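PDB 3OBB: probable 3-hydroxyisobutyrate dehydrogenase, which catalyses the NAD-dependent oxidation of L-serine and methyl-L-serine, with low activity toward beta-hydroxyisobutyrate, and works as a homotetramer built as a dimer of dimers. Local coordinates for residues Ala110-Gly115 with Gly164-Gly169; Leu252-Ala257 with Met266-Leu271. All blocks are in the same frame, centred on the assembly; numbering follows the deposited sequence.

Contact 1 (Ala110-Gly115 with Gly164-Gly169); sequences AARERG and GPDGAG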
# COMPACT_ATOMS: atom_id res chain seq x y z
N ALA A 110 34.27 6.90 -14.33
CA ALA A 110 35.05 6.47 -15.48
C ALA A 110 35.44 7.71 -16.30
O ALA A 110 36.60 7.83 -16.70
CB ALA A 110 34.31 5.45 -16.31
N ALA A 111 34.51 8.64 -16.49
CA ALA A 111 34.82 9.91 -17.16
C ALA A 111 35.96 10.68 -16.49
O ALA A 111 36.84 11.18 -17.18
CB ALA A 111 33.60 10.77 -17.26
N ARG A 112 35.94 10.78 -15.15
CA ARG A 112 37.02 11.43 -14.41
C ARG A 112 38.34 10.71 -14.55
O ARG A 112 39.37 11.35 -14.81
CB ARG A 112 36.70 11.56 -12.92
CG ARG A 112 35.75 12.68 -12.61
CD ARG A 112 35.45 12.72 -11.13
NE ARG A 112 34.25 13.51 -10.85
CZ ARG A 112 34.24 14.84 -10.77
NH1 ARG A 112 33.11 15.47 -10.51
NH2 ARG A 112 35.36 15.53 -10.96
N GLU A 113 38.31 9.39 -14.37
CA GLU A 113 39.49 8.51 -14.47
C GLU A 113 40.25 8.71 -15.79
O GLU A 113 41.34 8.15 -15.98
CB GLU A 113 39.04 7.04 -14.32
CG GLU A 113 40.16 6.00 -14.28
CD GLU A 113 41.01 6.07 -13.03
OE1 GLU A 113 40.45 5.95 -11.92
OE2 GLU A 113 42.24 6.23 -13.17
N ARG A 114 39.69 9.55 -16.66
CA ARG A 114 40.13 9.72 -18.04
C ARG A 114 40.35 11.22 -18.43
O ARG A 114 40.72 11.67 -19.58
CB ARG A 114 39.07 9.03 -18.93
CG ARG A 114 39.20 9.22 -20.43
CD ARG A 114 38.30 8.23 -21.17
NE ARG A 114 38.94 6.92 -21.27
CZ ARG A 114 38.47 5.80 -20.68
NH1 ARG A 114 39.18 4.67 -20.83
NH2 ARG A 114 37.30 5.82 -19.94
N GLY A 115 39.96 12.12 -17.48
CA GLY A 115 40.15 13.56 -17.67
C GLY A 115 38.98 14.37 -18.23
O GLY A 115 39.15 15.53 -18.63
N GLY A 164 23.47 18.94 -7.10
CA GLY A 164 24.54 18.52 -6.20
C GLY A 164 25.72 17.92 -6.96
O GLY A 164 25.87 18.20 -8.18
N PRO A 165 26.53 17.06 -6.29
CA PRO A 165 27.68 16.47 -6.99
C PRO A 165 27.29 15.37 -8.02
O PRO A 165 26.13 15.31 -8.46
CB PRO A 165 28.56 15.92 -5.85
CG PRO A 165 27.57 15.60 -4.74
CD PRO A 165 26.41 16.57 -4.90
N ASP A 166 28.26 14.54 -8.40
CA ASP A 166 28.03 13.51 -9.41
C ASP A 166 26.86 12.63 -9.07
O ASP A 166 26.81 12.11 -7.97
CB ASP A 166 29.27 12.64 -9.54
CG ASP A 166 30.42 13.36 -10.21
OD1 ASP A 166 30.22 14.48 -10.74
OD2 ASP A 166 31.51 12.79 -10.23
N GLY A 167 25.95 12.43 -10.03
CA GLY A 167 24.76 11.60 -9.81
C GLY A 167 23.54 12.28 -9.19
O GLY A 167 22.44 11.71 -9.18
N ALA A 168 23.73 13.51 -8.69
CA ALA A 168 22.68 14.24 -7.95
C ALA A 168 21.54 14.70 -8.84
O ALA A 168 20.40 14.86 -8.37
CB ALA A 168 23.26 15.42 -7.23
N GLY A 169 21.83 14.88 -10.13
CA GLY A 169 20.78 15.23 -11.08
C GLY A 169 19.84 14.05 -11.19
O GLY A 169 18.62 14.22 -11.15
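Arg112 and Asp166 form a side-on, bidentate salt bridge that ties the C-terminal end of helix 101-112, in the Rossmann-type NAD-binding domain, to the turn between strand 159-164 and the long helix 168-196. Arg112 NE donates to Asp166 OD2 over 2.9 Å, using that oxygen's syn lone pair, and OD2 sits almost exactly in the guanidinium plane. The second arm runs from Arg112 NH1 to Asp166 OD1 at 3.1 Å; here the donor stands 27° out of the carboxylate plane. The guanidinium and carboxylate planes are nearly coplanar, with a modest twist between them, and NH1 adds a weak bond to OD2. An extended chain from CG to NE helps span the 10.5 Å between the CA atoms of Arg112 and Asp166. Arg112 NH1 has its strongest partner in Asp142 OD2, a second salt bridge, so two carboxylates share the arginine at the protein surface. Behind Asp166, a type II turn from Pro165 to Ala168 leads into the helix, with Gly167 as N-cap, and Asp120 accepts a hydrogen bond from Gly167 N. Behind Arg112, helix 101-112 ends in a Schellman motif whose C-prime residue is Gly115, with positive phi; its inner bond joins Gly115 N to Arg112 O at 2.8 Å.

Contact 2 (Leu252-Ala257 with Met266-Leu271); sequences LAQEAA and MGSLAL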
# COMPACT_ATOMS: atom_id res chain seq x y z
N LEU A 252 13.51 3.03 -11.32
CA LEU A 252 14.79 3.67 -10.95
C LEU A 252 14.78 4.25 -9.52
O LEU A 252 15.79 4.17 -8.79
CB LEU A 252 15.15 4.79 -11.92
CG LEU A 252 15.35 4.43 -13.40
CD1 LEU A 252 15.67 5.66 -14.24
CD2 LEU A 252 16.40 3.31 -13.64
N ALA A 253 13.65 4.84 -9.15
CA ALA A 253 13.49 5.36 -7.80
C ALA A 253 13.60 4.22 -6.74
O ALA A 253 14.26 4.40 -5.71
CB ALA A 253 12.17 6.14 -7.68
N GLN A 254 13.03 3.05 -7.03
CA GLN A 254 13.19 1.88 -6.17
C GLN A 254 14.65 1.45 -6.00
O GLN A 254 15.05 0.97 -4.93
CB GLN A 254 12.42 0.68 -6.73
CG GLN A 254 10.96 0.88 -6.77
CD GLN A 254 10.41 1.17 -5.40
OE1 GLN A 254 9.89 2.25 -5.16
NE2 GLN A 254 10.56 0.20 -4.48
N GLU A 255 15.41 1.60 -7.07
CA GLU A 255 16.81 1.19 -7.04
C GLU A 255 17.58 2.12 -6.13
O GLU A 255 18.42 1.66 -5.36
CB GLU A 255 17.39 1.19 -8.44
CG GLU A 255 16.67 0.22 -9.36
CD GLU A 255 17.48 -0.13 -10.60
OE1 GLU A 255 17.28 -1.24 -11.11
OE2 GLU A 255 18.32 0.69 -11.06
N ALA A 256 17.25 3.42 -6.22
CA ALA A 256 17.83 4.44 -5.34
C ALA A 256 17.41 4.18 -3.90
O ALA A 256 18.21 4.35 -3.02
CB ALA A 256 17.44 5.84 -5.78
N ALA A 257 16.18 3.74 -3.69
CA ALA A 257 15.70 3.45 -2.34
C ALA A 257 16.43 2.23 -1.76
O ALA A 257 16.81 2.24 -0.59
CB ALA A 257 14.20 3.23 -2.35
N MSE A 266 4.53 5.09 -0.56
CA MSE A 266 3.62 5.67 -1.56
C MSE A 266 4.14 5.41 -2.95
O MSE A 266 3.39 4.91 -3.78
CB MSE A 266 3.36 7.17 -1.32
CG MSE A 266 3.20 7.53 0.13
SE MSE A 266 1.57 6.77 0.97
CE MSE A 266 0.46 7.23 -0.49
N GLY A 267 5.41 5.74 -3.20
CA GLY A 267 6.07 5.48 -4.51
C GLY A 267 5.97 4.00 -4.92
O GLY A 267 5.48 3.73 -6.00
N SER A 268 6.42 3.07 -4.07
CA SER A 268 6.25 1.61 -4.30
C SER A 268 4.82 1.20 -4.65
O SER A 268 4.61 0.41 -5.58
CB SER A 268 6.68 0.79 -3.06
OG SER A 268 7.99 1.15 -2.70
N LEU A 269 3.84 1.68 -3.90
CA LEU A 269 2.44 1.43 -4.25
C LEU A 269 2.14 2.05 -5.61
O LEU A 269 1.51 1.42 -6.44
CB LEU A 269 1.48 1.97 -3.20
CG LEU A 269 0.15 1.27 -2.91
CD1 LEU A 269 -0.87 2.29 -2.39
CD2 LEU A 269 -0.46 0.34 -3.98
N ALA A 270 2.61 3.27 -5.86
CA ALA A 270 2.36 3.91 -7.17
C ALA A 270 2.86 2.97 -8.27
O ALA A 270 2.17 2.73 -9.26
CB ALA A 270 3.01 5.30 -7.28
N LEU A 271 4.06 2.41 -8.07
CA LEU A 271 4.65 1.51 -9.03
C LEU A 271 3.82 0.24 -9.25
O LEU A 271 3.58 -0.16 -10.38
CB LEU A 271 6.09 1.17 -8.66
CG LEU A 271 6.87 0.16 -9.53
CD1 LEU A 271 6.96 0.57 -11.02
CD2 LEU A 271 8.28 -0.07 -8.96
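Gln254 reaches from helix 243-260 to Ser268 and Leu271 on helix 265-279, bridging two roughly antiparallel helices of a helical hairpin whose local axes approach to 10.4 Å at 145°. Its side chain is folded rather than extended: CG lies anti to the carbonyl carbon, and the chain bends once, at chi2, which turns the amide to Ser268. The aliphatic part and the amide therefore do different work. Gln254 CG packs against Leu271 CD2 at 3.6 Å, the two side chains meeting at a slant. With Leu271 CG anti to the backbone N (chi1 177°), its CD2 methyl comes to lie alongside the glutamine's aliphatic part. Beyond CG, NE2 of Gln254 donates a weak, bent hydrogen bond to Ser268 OG at 3.3 Å, with an N-H...O angle of 130°. The hydroxyl oxygen lies about equally far from OE1 and NE2, facing the amide end, but only the NE2 pair counts as a bond. Ser268 OG has its stronger partner in Thr264 O, one turn earlier, while Gln254 OE1 makes a weak bond to Thr264 OG1. Both ends of the buried amide are thus engaged, though loosely. Helix 168-196 runs against both helices, Gln178 touching Ala253 and Gln254 and Ile185 touching Ala270, while Glu189 of a second subunit binds the backbone N atoms of Met266 and Gly267.

In the fold
Contact 1 is a surface link and contact 2 a buried one, their centres 24 Å apart and without direct touch. Helix 168-196 relates them: its N-terminal end belongs to contact 1, while its later turns lie against both helices of contact 2. The chemistry follows the setting. At the surface, full charges meet between backbones that stand far apart and little area is buried; within the all-helical part, the contact consists of a neutral amide, a hydroxyl and a leucine methyl, with weaker polar bonds. Contact 1 joins the Rossmann-type domain to the start of the helical one, whereas contact 2 stays inside the latter, where neighbouring subunits of the tetramer also pack.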